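Local coordinates for spike protein P1 (Pseudoalteromonas phage pm2, PDB 2VVE) that serves as the receptor-binding spike at the fivefold vertices of the virion, with receptor binding in its C-terminal part and its N-terminus associated with the capsid vertex, at residues L27-S32 / N73-V78; V127-K132 / P239-K244; V153-Y158 / T173-T178; R134-S139 / T230-Y235. All blocks are in the same frame, centred on the assembly; numbering follows the deposited sequence.

Interaction 1: L27-S32 / N73-V78; sequences LPEDAS and NTFGSV
Leu27 and Val78 form an antiparallel hydrogen-bonded pair, with Leu27 N donating to Val78 O at 3.2 Å and Val78 N to Leu27 O at 3.0 Å. The two chains run in nearly opposite directions, 160° apart. Past this pair they leave the sheet yet stay close, and Asp30 N gives a nearly straight bond of 2.8 Å to Phe75 O. Between these grips the acceptors Pro28 O and Gly76 O stand only 3.5 Å apart; the guanidinium of Arg33 donates to both, which should ease their repulsion. Phe75 CB lies 3.3 Å from Asp30 O; chi1 (68°) sets CG between backbone N and carbonyl carbon, with CD1 obliquely by Ala31 CA. Arg10 of the second subunit packs on the same aromatic residue. Glu29, its chain extended, accepts at OE1 from a water that in turn accepts from Ser77 N. Asp30 suits its turn because one oxygen, OD1, takes both Ser32 OG (2.6 Å) and Ser32 N from one face of the carboxylate. The aliphatic Leu27 and Val78 share a face of their sheet, CB to CB 4.4 Å, and Leu27 reaches Met251 on strand 245-253. Each segment carries the chain from one antiparallel sheet to the other, so the contact pairs an Asx turn with a neighbouring inter-sheet loop of the second jelly-roll domain.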
loop_
_atom_site.group_PDB
_atom_site.type_symbol
_atom_site.label_atom_id
_atom_site.label_comp_id
_atom_site.label_asym_id
_atom_site.label_seq_id
_atom_site.Cartn_x
_atom_site.Cartn_y
_atom_site.Cartn_z
ATOM N N LEU A 27 11.585 -21.582 16.080
ATOM C CA LEU A 27 12.802 -22.273 15.639
ATOM C C LEU A 27 13.554 -22.848 16.829
ATOM O O LEU A 27 13.657 -22.188 17.876
ATOM C CB LEU A 27 13.734 -21.298 14.920
ATOM C CG LEU A 27 13.145 -20.551 13.726
ATOM C CD1 LEU A 27 14.017 -19.343 13.410
ATOM C CD2 LEU A 27 12.975 -21.483 12.527
ATOM N N PRO A 28 14.122 -24.063 16.669
ATOM C CA PRO A 28 14.889 -24.669 17.746
ATOM C C PRO A 28 16.339 -24.159 17.730
ATOM O O PRO A 28 16.774 -23.563 16.737
ATOM C CB PRO A 28 14.828 -26.165 17.407
ATOM C CG PRO A 28 14.795 -26.196 15.898
ATOM C CD PRO A 28 14.089 -24.917 15.462
ATOM N N GLU A 29 17.080 -24.377 18.812
ATOM C CA GLU A 29 18.526 -24.155 18.757
ATOM C C GLU A 29 19.102 -25.142 17.743
ATOM O O GLU A 29 18.851 -26.348 17.815
ATOM C CB GLU A 29 19.198 -24.328 20.113
ATOM C CG GLU A 29 20.704 -23.981 20.079
ATOM C CD GLU A 29 21.351 -23.933 21.447
ATOM O OE1 GLU A 29 20.739 -23.385 22.390
ATOM O OE2 GLU A 29 22.495 -24.429 21.570
ATOM N N ASP A 30 19.860 -24.611 16.792
ATOM C CA ASP A 30 20.382 -25.409 15.692
ATOM C C ASP A 30 21.671 -24.743 15.212
ATOM O O ASP A 30 21.631 -23.729 14.510
ATOM C CB ASP A 30 19.316 -25.487 14.589
ATOM C CG ASP A 30 19.783 -26.236 13.356
ATOM O OD1 ASP A 30 20.974 -26.612 13.265
ATOM O OD2 ASP A 30 18.947 -26.426 12.456
ATOM N N ALA A 31 22.804 -25.324 15.615
ATOM C CA ALA A 31 24.130 -24.779 15.305
ATOM C C ALA A 31 24.369 -24.576 13.803
ATOM O O ALA A 31 25.201 -23.759 13.416
ATOM C CB ALA A 31 25.222 -25.663 15.898
ATOM N N SER A 32 23.643 -25.311 12.963
ATOM C CA SER A 32 23.856 -25.210 11.517
ATOM C C SER A 32 23.180 -23.977 10.911
ATOM O O SER A 32 23.608 -23.482 9.858
ATOM C CB SER A 32 23.460 -26.507 10.790
ATOM O OG SER A 32 22.077 -26.817 10.932
ATOM N N ASN A 73 18.578 -14.055 12.425
ATOM C CA ASN A 73 19.913 -14.530 12.043
ATOM C C ASN A 73 20.662 -15.253 13.165
ATOM O O ASN A 73 21.881 -15.390 13.120
ATOM C CB ASN A 73 20.785 -13.378 11.533
ATOM C CG ASN A 73 20.323 -12.813 10.193
ATOM O OD1 ASN A 73 19.333 -13.243 9.616
ATOM N ND2 ASN A 73 21.047 -11.820 9.707
ATOM N N THR A 74 19.925 -15.714 14.166
ATOM C CA THR A 74 20.517 -16.423 15.296
ATOM C C THR A 74 20.586 -17.916 14.999
ATOM O O THR A 74 19.994 -18.389 14.017
ATOM C CB THR A 74 19.672 -16.230 16.561
ATOM O OG1 THR A 74 18.342 -16.744 16.340
ATOM C CG2 THR A 74 19.591 -14.779 16.907
ATOM N N PHE A 75 21.301 -18.657 15.841
ATOM C CA PHE A 75 21.221 -20.118 15.792
ATOM C C PHE A 75 20.484 -20.670 17.008
ATOM O O PHE A 75 20.316 -21.879 17.131
ATOM C CB PHE A 75 22.601 -20.782 15.636
ATOM C CG PHE A 75 23.510 -20.632 16.836
ATOM C CD1 PHE A 75 23.526 -21.591 17.852
ATOM C CD2 PHE A 75 24.384 -19.557 16.922
ATOM C CE1 PHE A 75 24.374 -21.450 18.953
ATOM C CE2 PHE A 75 25.229 -19.410 18.024
ATOM C CZ PHE A 75 25.231 -20.368 19.030
ATOM N N GLY A 76 20.057 -19.776 17.897
ATOM C CA GLY A 76 19.395 -20.182 19.132
ATOM C C GLY A 76 17.904 -20.409 18.958
ATOM O O GLY A 76 17.376 -20.301 17.841
ATOM N N SER A 77 17.241 -20.729 20.078
ATOM C CA SER A 77 15.792 -20.902 20.143
ATOM C C SER A 77 15.108 -19.555 19.911
ATOM O O SER A 77 15.622 -18.507 20.327
ATOM C CB SER A 77 15.393 -21.450 21.528
ATOM O OG SER A 77 13.985 -21.570 21.632
ATOM N N VAL A 78 13.961 -19.587 19.235
ATOM C CA VAL A 78 13.150 -18.394 19.012
ATOM C C VAL A 78 11.694 -18.805 19.252
ATOM O O VAL A 78 11.239 -19.821 18.724
ATOM C CB VAL A 78 13.320 -17.828 17.584
ATOM C CG1 VAL A 78 12.437 -16.571 17.386
ATOM C CG2 VAL A 78 14.794 -17.458 17.311
HETATM O O HOH W 1 18.926 -21.218 22.418
#

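Interaction 2: V127-K132 / P239-K244; sequences VPFSLK and PLLTVK
Phe129, on strand 129-137, faces Leu240 in the short, weakly bonded helix 239-242; their CA atoms are 6.9 Å apart and no hydrogen bond joins the two segments. The contact is made by aliphatic and aromatic carbon. Leu241 drives its CD2 methyl against the root of the Phe129 side chain, 3.5 Å from Phe129 CG and equally near CB and CD1, and the two side chains meet at a slant. A chi1 of 66° sets Phe129 CG between its backbone N and carbonyl carbon, and the ring has Val127 O at its edge, in plane. Leu240 reaches the residues before Phe129: its CD1 lies 3.7 Å from Val127 CG1, the two side chains crossing at about a right angle, and 3.5 Å from Pro128 O. Leucine suits both helix positions, because each places one terminal methyl against the strand residues, Leu240 CD1 on Val127 and Leu241 CD2 on Phe129. Helix 239-242 lies in the link between the beta-sandwich that contains strands 129-137 and 229-236, probably the receptor-binding domain, and strand 245-253, which belongs to the sheet holding strand 11-19, so the contact sits where two beta domains join. Asp238 ties both segments together from just before the helix, one carboxylate oxygen accepting from Ser130 N and the other from Leu240 N. Leu241 also packs on Phe90 of strand 88-91, and its carbonyl oxygen accepts from Arg88 NE; Leu240 touches Leu124.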
loop_
_atom_site.group_PDB
_atom_site.type_symbol
_atom_site.label_atom_id
_atom_site.label_comp_id
_atom_site.label_asym_id
_atom_site.label_seq_id
_atom_site.Cartn_x
_atom_site.Cartn_y
_atom_site.Cartn_z
ATOM N N VAL A 127 -8.022 -30.598 0.957
ATOM C CA VAL A 127 -7.773 -31.489 2.097
ATOM C C VAL A 127 -9.027 -31.548 2.981
ATOM O O VAL A 127 -9.483 -30.512 3.468
ATOM C CB VAL A 127 -6.552 -31.028 2.940
ATOM C CG1 VAL A 127 -6.385 -31.911 4.175
ATOM C CG2 VAL A 127 -5.263 -31.025 2.109
ATOM N N PRO A 128 -9.599 -32.754 3.182
ATOM C CA PRO A 128 -10.818 -32.852 3.998
ATOM C C PRO A 128 -10.583 -32.454 5.454
ATOM O O PRO A 128 -9.524 -32.755 6.028
ATOM C CB PRO A 128 -11.202 -34.334 3.907
ATOM C CG PRO A 128 -10.430 -34.876 2.706
ATOM C CD PRO A 128 -9.171 -34.067 2.659
ATOM N N PHE A 129 -11.573 -31.789 6.044
ATOM C CA PHE A 129 -11.484 -31.354 7.432
ATOM C C PHE A 129 -12.837 -31.433 8.124
ATOM O O PHE A 129 -13.882 -31.393 7.470
ATOM C CB PHE A 129 -10.916 -29.934 7.523
ATOM C CG PHE A 129 -11.806 -28.878 6.925
ATOM C CD1 PHE A 129 -12.757 -28.228 7.708
ATOM C CD2 PHE A 129 -11.687 -28.527 5.577
ATOM C CE1 PHE A 129 -13.588 -27.245 7.163
ATOM C CE2 PHE A 129 -12.512 -27.549 5.016
ATOM C CZ PHE A 129 -13.465 -26.905 5.811
ATOM N N SER A 130 -12.801 -31.567 9.445
ATOM C CA SER A 130 -14.020 -31.642 10.259
ATOM C C SER A 130 -14.591 -30.261 10.555
ATOM O O SER A 130 -13.895 -29.393 11.082
ATOM C CB SER A 130 -13.738 -32.370 11.577
ATOM O OG SER A 130 -14.874 -32.335 12.433
ATOM N N LEU A 131 -15.867 -30.072 10.217
ATOM C CA LEU A 131 -16.613 -28.883 10.611
ATOM C C LEU A 131 -17.788 -29.308 11.475
ATOM O O LEU A 131 -18.605 -30.144 11.073
ATOM C CB LEU A 131 -17.096 -28.106 9.379
ATOM C CG LEU A 131 -17.775 -26.740 9.562
ATOM C CD1 LEU A 131 -16.866 -25.740 10.267
ATOM C CD2 LEU A 131 -18.207 -26.181 8.213
ATOM N N LYS A 132 -17.873 -28.717 12.660
ATOM C CA LYS A 132 -18.863 -29.119 13.644
ATOM C C LYS A 132 -19.723 -27.960 14.109
ATOM O O LYS A 132 -19.343 -26.798 13.982
ATOM C CB LYS A 132 -18.175 -29.734 14.859
ATOM C CG LYS A 132 -17.492 -31.071 14.610
ATOM C CD LYS A 132 -16.781 -31.511 15.880
ATOM C CE LYS A 132 -15.963 -32.784 15.675
ATOM N NZ LYS A 132 -15.131 -33.103 16.889
ATOM N N PRO A 239 -7.071 -30.491 13.822
ATOM C CA PRO A 239 -5.746 -29.843 13.840
ATOM C C PRO A 239 -5.422 -29.024 12.579
ATOM O O PRO A 239 -4.612 -28.091 12.629
ATOM C CB PRO A 239 -4.774 -31.028 13.955
ATOM C CG PRO A 239 -5.574 -32.136 14.555
ATOM C CD PRO A 239 -6.991 -31.938 14.107
ATOM N N LEU A 240 -6.045 -29.366 11.456
ATOM C CA LEU A 240 -5.863 -28.585 10.223
ATOM C C LEU A 240 -6.539 -27.210 10.277
ATOM O O LEU A 240 -6.209 -26.322 9.493
ATOM C CB LEU A 240 -6.409 -29.354 9.023
ATOM C CG LEU A 240 -5.787 -30.700 8.666
ATOM C CD1 LEU A 240 -6.783 -31.509 7.827
ATOM C CD2 LEU A 240 -4.450 -30.515 7.947
ATOM N N LEU A 241 -7.512 -27.050 11.172
ATOM C CA LEU A 241 -8.285 -25.810 11.252
ATOM C C LEU A 241 -7.989 -25.021 12.511
ATOM O O LEU A 241 -8.205 -23.804 12.555
ATOM C CB LEU A 241 -9.787 -26.095 11.167
ATOM C CG LEU A 241 -10.433 -26.111 9.777
ATOM C CD1 LEU A 241 -10.584 -24.707 9.218
ATOM C CD2 LEU A 241 -9.629 -26.967 8.815
ATOM N N THR A 242 -7.510 -25.712 13.540
ATOM C CA THR A 242 -7.179 -25.047 14.792
ATOM C C THR A 242 -5.879 -24.252 14.653
ATOM O O THR A 242 -5.646 -23.333 15.420
ATOM C CB THR A 242 -7.094 -26.015 15.982
ATOM O OG1 THR A 242 -6.032 -26.961 15.779
ATOM C CG2 THR A 242 -8.411 -26.767 16.142
ATOM N N VAL A 243 -5.048 -24.636 13.685
ATOM C CA VAL A 243 -3.853 -23.878 13.300
ATOM C C VAL A 243 -4.299 -22.460 12.900
ATOM O O VAL A 243 -5.311 -22.290 12.217
ATOM C CB VAL A 243 -3.079 -24.615 12.154
ATOM C CG1 VAL A 243 -3.908 -24.702 10.870
ATOM C CG2 VAL A 243 -1.735 -23.971 11.866
ATOM N N LYS A 244 -3.572 -21.454 13.369
ATOM C CA LYS A 244 -3.939 -20.048 13.146
ATOM C C LYS A 244 -3.462 -19.559 11.774
ATOM O O LYS A 244 -3.867 -18.503 11.280
ATOM C CB LYS A 244 -3.383 -19.167 14.269
ATOM C CG LYS A 244 -3.618 -19.692 15.699
ATOM C CD LYS A 244 -5.094 -19.930 16.009
ATOM C CE LYS A 244 -5.258 -20.851 17.210
ATOM N NZ LYS A 244 -6.650 -21.385 17.279
#

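Interaction 3: V153-Y158 / T173-T178; sequences VKPAFY and TSYGST
Pro155 and Tyr175 cross at about a right angle, the pyrrolidine carbons meeting the hydroxyl end of the phenol obliquely. This crossing belongs to an antiparallel edge in which strand 151-160 pairs with strands 169-172 and 177-179, and the chain 173-176 bows outward between the two. Pro155 CD makes an off-centre CH-pi contact, 4.3 Å from the centroid of the Tyr175 ring, while Pro155 CG lies 3.3 Å from Tyr175 OH. Although the Tyr175 side chain starts away from strand 151-160, a chi1 of 79° keeps CG between the backbone N and carbonyl carbon, and the far end of the ring returns to the proline. Its hydroxyl is hydrogen-bonded to His137, so tyrosine supplies both a flat surface and a polar tip. A water mends the bowed backbone by donating to Pro155 O and Tyr175 O and accepting from Ser174 N. Regular pairing resumes at Val153 and Ser177, joined by Val153 N to Ser177 O (2.8 Å) and Ser177 N to Val153 O (3.0 Å); Val153 CG2 packs on Ser177 CB. The small Ala156 accepts a methyl group closely, its CB 3.6 Å from Thr173 CG2. Lys154 crosses Thr173 at about a right angle and bends at chi3 (-88°), and since Gly176 has no side chain, Lys154 CE can settle 4.0 Å from Gly176 CA.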
loop_
_atom_site.group_PDB
_atom_site.type_symbol
_atom_site.label_atom_id
_atom_site.label_comp_id
_atom_site.label_asym_id
_atom_site.label_seq_id
_atom_site.Cartn_x
_atom_site.Cartn_y
_atom_site.Cartn_z
ATOM N N VAL A 153 -36.291 -32.194 12.424
ATOM C CA VAL A 153 -35.199 -31.254 12.179
ATOM C C VAL A 153 -34.067 -31.913 11.384
ATOM O O VAL A 153 -33.816 -33.116 11.501
ATOM C CB VAL A 153 -34.624 -30.639 13.491
ATOM C CG1 VAL A 153 -35.710 -29.896 14.278
ATOM C CG2 VAL A 153 -33.979 -31.697 14.360
ATOM N N LYS A 154 -33.413 -31.117 10.553
ATOM C CA LYS A 154 -32.211 -31.551 9.862
ATOM C C LYS A 154 -31.337 -30.322 9.594
ATOM O O LYS A 154 -31.468 -29.676 8.545
ATOM C CB LYS A 154 -32.543 -32.325 8.574
ATOM C CG LYS A 154 -31.301 -32.862 7.840
ATOM C CD LYS A 154 -31.635 -33.938 6.821
ATOM C CE LYS A 154 -31.642 -35.320 7.445
ATOM N NZ LYS A 154 -31.984 -36.356 6.435
ATOM N N PRO A 155 -30.451 -29.985 10.559
ATOM C CA PRO A 155 -29.575 -28.826 10.394
ATOM C C PRO A 155 -28.557 -29.060 9.275
ATOM O O PRO A 155 -28.192 -30.205 9.004
ATOM C CB PRO A 155 -28.885 -28.696 11.761
ATOM C CG PRO A 155 -28.972 -30.083 12.360
ATOM C CD PRO A 155 -30.256 -30.656 11.861
ATOM N N ALA A 156 -28.132 -27.992 8.610
ATOM C CA ALA A 156 -27.128 -28.117 7.545
ATOM C C ALA A 156 -26.197 -26.918 7.521
ATOM O O ALA A 156 -26.521 -25.862 8.085
ATOM C CB ALA A 156 -27.798 -28.295 6.185
ATOM N N PHE A 157 -25.026 -27.107 6.911
ATOM C CA PHE A 157 -24.230 -25.993 6.406
ATOM C C PHE A 157 -24.435 -25.971 4.918
ATOM O O PHE A 157 -24.226 -26.994 4.260
ATOM C CB PHE A 157 -22.739 -26.200 6.664
ATOM C CG PHE A 157 -22.384 -26.333 8.111
ATOM C CD1 PHE A 157 -22.663 -25.307 9.010
ATOM C CD2 PHE A 157 -21.752 -27.482 8.574
ATOM C CE1 PHE A 157 -22.308 -25.426 10.371
ATOM C CE2 PHE A 157 -21.405 -27.625 9.932
ATOM C CZ PHE A 157 -21.682 -26.587 10.826
ATOM N N TYR A 158 -24.868 -24.821 4.393
ATOM C CA TYR A 158 -24.821 -24.589 2.954
ATOM C C TYR A 158 -23.524 -23.833 2.668
ATOM O O TYR A 158 -23.331 -22.732 3.179
ATOM C CB TYR A 158 -26.010 -23.743 2.479
ATOM C CG TYR A 158 -27.369 -24.411 2.519
ATOM C CD1 TYR A 158 -27.520 -25.781 2.809
ATOM C CD2 TYR A 158 -28.509 -23.670 2.261
ATOM C CE1 TYR A 158 -28.784 -26.367 2.837
ATOM C CE2 TYR A 158 -29.761 -24.245 2.288
ATOM C CZ TYR A 158 -29.905 -25.580 2.561
ATOM O OH TYR A 158 -31.190 -26.098 2.556
ATOM N N THR A 173 -24.872 -32.312 5.664
ATOM C CA THR A 173 -25.636 -32.805 6.823
ATOM C C THR A 173 -24.980 -34.035 7.459
ATOM O O THR A 173 -24.184 -34.731 6.809
ATOM C CB THR A 173 -27.099 -33.174 6.437
ATOM O OG1 THR A 173 -27.085 -34.139 5.379
ATOM C CG2 THR A 173 -27.896 -31.936 5.981
ATOM N N SER A 174 -25.322 -34.313 8.719
ATOM C CA SER A 174 -24.826 -35.531 9.391
ATOM C C SER A 174 -25.885 -36.290 10.195
ATOM O O SER A 174 -25.703 -37.476 10.497
ATOM C CB SER A 174 -23.625 -35.212 10.291
ATOM O OG SER A 174 -24.026 -34.554 11.489
ATOM N N TYR A 175 -26.971 -35.614 10.563
ATOM C CA TYR A 175 -28.059 -36.249 11.340
ATOM C C TYR A 175 -29.418 -35.597 11.079
ATOM O O TYR A 175 -29.500 -34.421 10.700
ATOM C CB TYR A 175 -27.767 -36.231 12.861
ATOM C CG TYR A 175 -28.053 -34.900 13.550
ATOM C CD1 TYR A 175 -29.315 -34.619 14.096
ATOM C CD2 TYR A 175 -27.062 -33.926 13.656
ATOM C CE1 TYR A 175 -29.577 -33.393 14.726
ATOM C CE2 TYR A 175 -27.310 -32.709 14.279
ATOM C CZ TYR A 175 -28.565 -32.444 14.806
ATOM O OH TYR A 175 -28.779 -31.227 15.413
ATOM N N GLY A 176 -30.477 -36.378 11.281
ATOM C CA GLY A 176 -31.835 -35.845 11.415
ATOM C C GLY A 176 -32.404 -36.279 12.756
ATOM O O GLY A 176 -31.973 -37.288 13.316
ATOM N N SER A 177 -33.369 -35.524 13.276
ATOM C CA SER A 177 -33.977 -35.842 14.578
ATOM C C SER A 177 -35.451 -35.477 14.594
ATOM O O SER A 177 -35.862 -34.474 14.004
ATOM C CB SER A 177 -33.242 -35.092 15.698
ATOM O OG SER A 177 -33.844 -35.311 16.959
ATOM N N THR A 178 -36.251 -36.291 15.275
ATOM C CA THR A 178 -37.677 -36.031 15.366
ATOM C C THR A 178 -38.148 -36.221 16.796
ATOM O O THR A 178 -37.765 -37.182 17.477
ATOM C CB THR A 178 -38.492 -36.930 14.395
ATOM O OG1 THR A 178 -37.942 -36.837 13.077
ATOM C CG2 THR A 178 -39.945 -36.490 14.334
HETATM O O HOH W 2 -27.554 -32.711 9.937
#

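Interaction 4: R134-S139 / T230-Y235; sequences RVRHKS and TFIEVY
Ile232 and Glu233 both face Arg134, a classic beta bulge in strand 230-235 that puts two residues opposite one. The preceding Phe231 is the centre of an inverse gamma turn, and the extra residue makes the pairing uneven: Arg134 N donates to Glu233 O at 2.8 Å, but the return bond from Glu233 N to Arg134 O is weak at 3.4 Å. Regularity returns where Arg136 N donates to Thr230 O and Thr230 N to Arg136 O, both at 2.8 Å. The bulge sends Ile232 toward strand 134-137, and its branches part between two arginines. Ile232 CD1 sits over the centre of the Arg136 guanidinium, 3.6 Å above its plane, whereas Ile232 CG2 lies 3.8 Å from Arg134 CD. A bend at chi3 (-59°) turns Arg136 NE toward Ile232, 4.0 Å from its CG1, while Arg134 stays extended as far as NE. Arginine suits both positions, its aliphatic stem packing on isoleucine while its charged end reaches Asp188, whose two oxygens form salt bridges with Arg134 NE and Arg136 NE. These strands, 129-137 and 229-236, are the central pair of an antiparallel sheet ordered 1-4-2-3, as expected of a jelly-roll-like sandwich. On the opposite face of the sheet Val135 and Phe231 lie side by side, pointing the same way, with Val135 CG2 4.0 Å from Phe231 CD1; Phe231 continues inward to Pro155 of the facing sheet. One water accepts from Arg134 NH2 and donates to Glu233 OE1. Another donates to Arg136 O and lies 2.7 Å from Thr230 OG1.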
loop_
_atom_site.group_PDB
_atom_site.type_symbol
_atom_site.label_atom_id
_atom_site.label_comp_id
_atom_site.label_asym_id
_atom_site.label_seq_id
_atom_site.Cartn_x
_atom_site.Cartn_y
_atom_site.Cartn_z
ATOM N N ARG A 134 -22.464 -27.198 17.651
ATOM C CA ARG A 134 -23.293 -27.536 18.795
ATOM C C ARG A 134 -24.681 -26.960 18.496
ATOM O O ARG A 134 -24.852 -25.745 18.320
ATOM C CB ARG A 134 -22.688 -26.956 20.086
ATOM C CG ARG A 134 -23.555 -27.123 21.324
ATOM C CD ARG A 134 -22.908 -26.521 22.566
ATOM N NE ARG A 134 -23.716 -26.812 23.747
ATOM C CZ ARG A 134 -23.307 -26.646 25.001
ATOM N NH1 ARG A 134 -24.119 -26.952 26.004
ATOM N NH2 ARG A 134 -22.089 -26.179 25.256
ATOM N N VAL A 135 -25.663 -27.848 18.391
ATOM C CA VAL A 135 -26.959 -27.479 17.836
ATOM C C VAL A 135 -28.064 -27.734 18.855
ATOM O O VAL A 135 -28.143 -28.811 19.449
ATOM C CB VAL A 135 -27.243 -28.235 16.488
ATOM C CG1 VAL A 135 -28.579 -27.854 15.938
ATOM C CG2 VAL A 135 -26.181 -27.925 15.451
ATOM N N ARG A 136 -28.905 -26.725 19.058
ATOM C CA ARG A 136 -29.983 -26.821 20.030
ATOM C C ARG A 136 -31.334 -26.707 19.337
ATOM O O ARG A 136 -31.654 -25.687 18.713
ATOM C CB ARG A 136 -29.833 -25.743 21.117
ATOM C CG ARG A 136 -30.897 -25.813 22.224
ATOM C CD ARG A 136 -30.592 -24.853 23.337
ATOM N NE ARG A 136 -29.289 -25.141 23.920
ATOM C CZ ARG A 136 -28.570 -24.266 24.611
ATOM N NH1 ARG A 136 -29.027 -23.034 24.811
ATOM N NH2 ARG A 136 -27.384 -24.626 25.089
ATOM N N HIS A 137 -32.122 -27.764 19.461
ATOM C CA HIS A 137 -33.502 -27.753 18.999
ATOM C C HIS A 137 -34.445 -27.548 20.184
ATOM O O HIS A 137 -34.331 -28.224 21.206
ATOM C CB HIS A 137 -33.821 -29.057 18.261
ATOM C CG HIS A 137 -32.793 -29.431 17.239
ATOM N ND1 HIS A 137 -32.676 -28.775 16.033
ATOM C CD2 HIS A 137 -31.846 -30.402 17.234
ATOM C CE1 HIS A 137 -31.693 -29.319 15.332
ATOM N NE2 HIS A 137 -31.178 -30.312 16.035
ATOM N N LYS A 138 -35.350 -26.589 20.054
ATOM C CA LYS A 138 -36.359 -26.340 21.089
ATOM C C LYS A 138 -37.671 -25.979 20.412
ATOM O O LYS A 138 -37.743 -24.981 19.683
ATOM C CB LYS A 138 -35.891 -25.224 22.037
ATOM C CG LYS A 138 -36.788 -24.977 23.245
ATOM C CD LYS A 138 -36.171 -23.911 24.153
ATOM C CE LYS A 138 -36.932 -23.751 25.459
ATOM N NZ LYS A 138 -38.262 -23.113 25.269
ATOM N N SER A 139 -38.692 -26.809 20.637
ATOM C CA SER A 139 -40.001 -26.631 20.012
ATOM C C SER A 139 -41.138 -26.402 21.012
ATOM O O SER A 139 -42.095 -25.697 20.696
ATOM C CB SER A 139 -40.324 -27.799 19.067
ATOM O OG SER A 139 -40.440 -29.034 19.756
ATOM N N THR A 230 -31.131 -23.768 16.753
ATOM C CA THR A 230 -30.119 -22.743 17.017
ATOM C C THR A 230 -28.704 -23.324 16.956
ATOM O O THR A 230 -28.404 -24.346 17.598
ATOM C CB THR A 230 -30.338 -22.066 18.402
ATOM O OG1 THR A 230 -31.661 -21.519 18.475
ATOM C CG2 THR A 230 -29.300 -20.945 18.650
ATOM N N PHE A 231 -27.832 -22.664 16.195
ATOM C CA PHE A 231 -26.417 -23.057 16.127
ATOM C C PHE A 231 -25.632 -22.402 17.262
ATOM O O PHE A 231 -24.981 -21.373 17.085
ATOM C CB PHE A 231 -25.799 -22.742 14.757
ATOM C CG PHE A 231 -26.333 -23.598 13.645
ATOM C CD1 PHE A 231 -25.624 -24.707 13.205
ATOM C CD2 PHE A 231 -27.557 -23.307 13.054
ATOM C CE1 PHE A 231 -26.128 -25.522 12.176
ATOM C CE2 PHE A 231 -28.074 -24.110 12.031
ATOM C CZ PHE A 231 -27.355 -25.216 11.587
ATOM N N ILE A 232 -25.720 -23.011 18.441
ATOM C CA ILE A 232 -25.070 -22.500 19.652
ATOM C C ILE A 232 -23.580 -22.144 19.433
ATOM O O ILE A 232 -23.113 -21.059 19.826
ATOM C CB ILE A 232 -25.241 -23.514 20.820
ATOM C CG1 ILE A 232 -26.737 -23.701 21.153
ATOM C CG2 ILE A 232 -24.430 -23.095 22.041
ATOM C CD1 ILE A 232 -27.433 -22.426 21.641
ATOM N N GLU A 233 -22.855 -23.049 18.779
ATOM C CA GLU A 233 -21.449 -22.844 18.465
ATOM C C GLU A 233 -21.115 -23.552 17.155
ATOM O O GLU A 233 -21.511 -24.687 16.955
ATOM C CB GLU A 233 -20.589 -23.408 19.601
ATOM C CG GLU A 233 -19.113 -23.049 19.525
ATOM C CD GLU A 233 -18.259 -23.884 20.469
ATOM O OE1 GLU A 233 -18.806 -24.770 21.174
ATOM O OE2 GLU A 233 -17.034 -23.656 20.494
ATOM N N VAL A 234 -20.432 -22.857 16.251
ATOM C CA VAL A 234 -19.887 -23.479 15.043
ATOM C C VAL A 234 -18.361 -23.420 15.172
ATOM O O VAL A 234 -17.781 -22.339 15.367
ATOM C CB VAL A 234 -20.352 -22.780 13.746
ATOM C CG1 VAL A 234 -19.790 -23.522 12.512
ATOM C CG2 VAL A 234 -21.898 -22.694 13.698
ATOM N N TYR A 235 -17.719 -24.579 15.057
ATOM C CA TYR A 235 -16.299 -24.696 15.420
ATOM C C TYR A 235 -15.629 -25.859 14.713
ATOM O O TYR A 235 -16.275 -26.644 14.018
ATOM C CB TYR A 235 -16.166 -24.875 16.946
ATOM C CG TYR A 235 -16.734 -26.181 17.463
ATOM C CD1 TYR A 235 -15.908 -27.298 17.657
ATOM C CD2 TYR A 235 -18.099 -26.317 17.733
ATOM C CE1 TYR A 235 -16.423 -28.506 18.109
ATOM C CE2 TYR A 235 -18.623 -27.530 18.191
ATOM C CZ TYR A 235 -17.775 -28.617 18.376
ATOM O OH TYR A 235 -18.288 -29.816 18.819
HETATM O O HOH W 3 -20.478 -24.206 23.259
HETATM O O HOH W 4 -33.300 -23.508 19.330
#

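Interaction 1 stands apart, its centre 46 Å from that of interaction 4 and 50 Å from that of interaction 3, across the chain's centre. Interactions 2 and 4 share strand 129-137 and meet where Lys132 N lies 2.9 Å from Tyr235 O, a probable hydrogen bond. Interaction 3, on the facing sheet, is nested in the chain between the segments of interaction 4, with centres 11 Å apart. Val153 CG2 packs 3.4 Å from His137 CE1, and Phe157 packs on Leu131 of interaction 2. The side chain of Val153 is about 9 Å from the calcium ion bound at Ser150, Asp212 and Asp214.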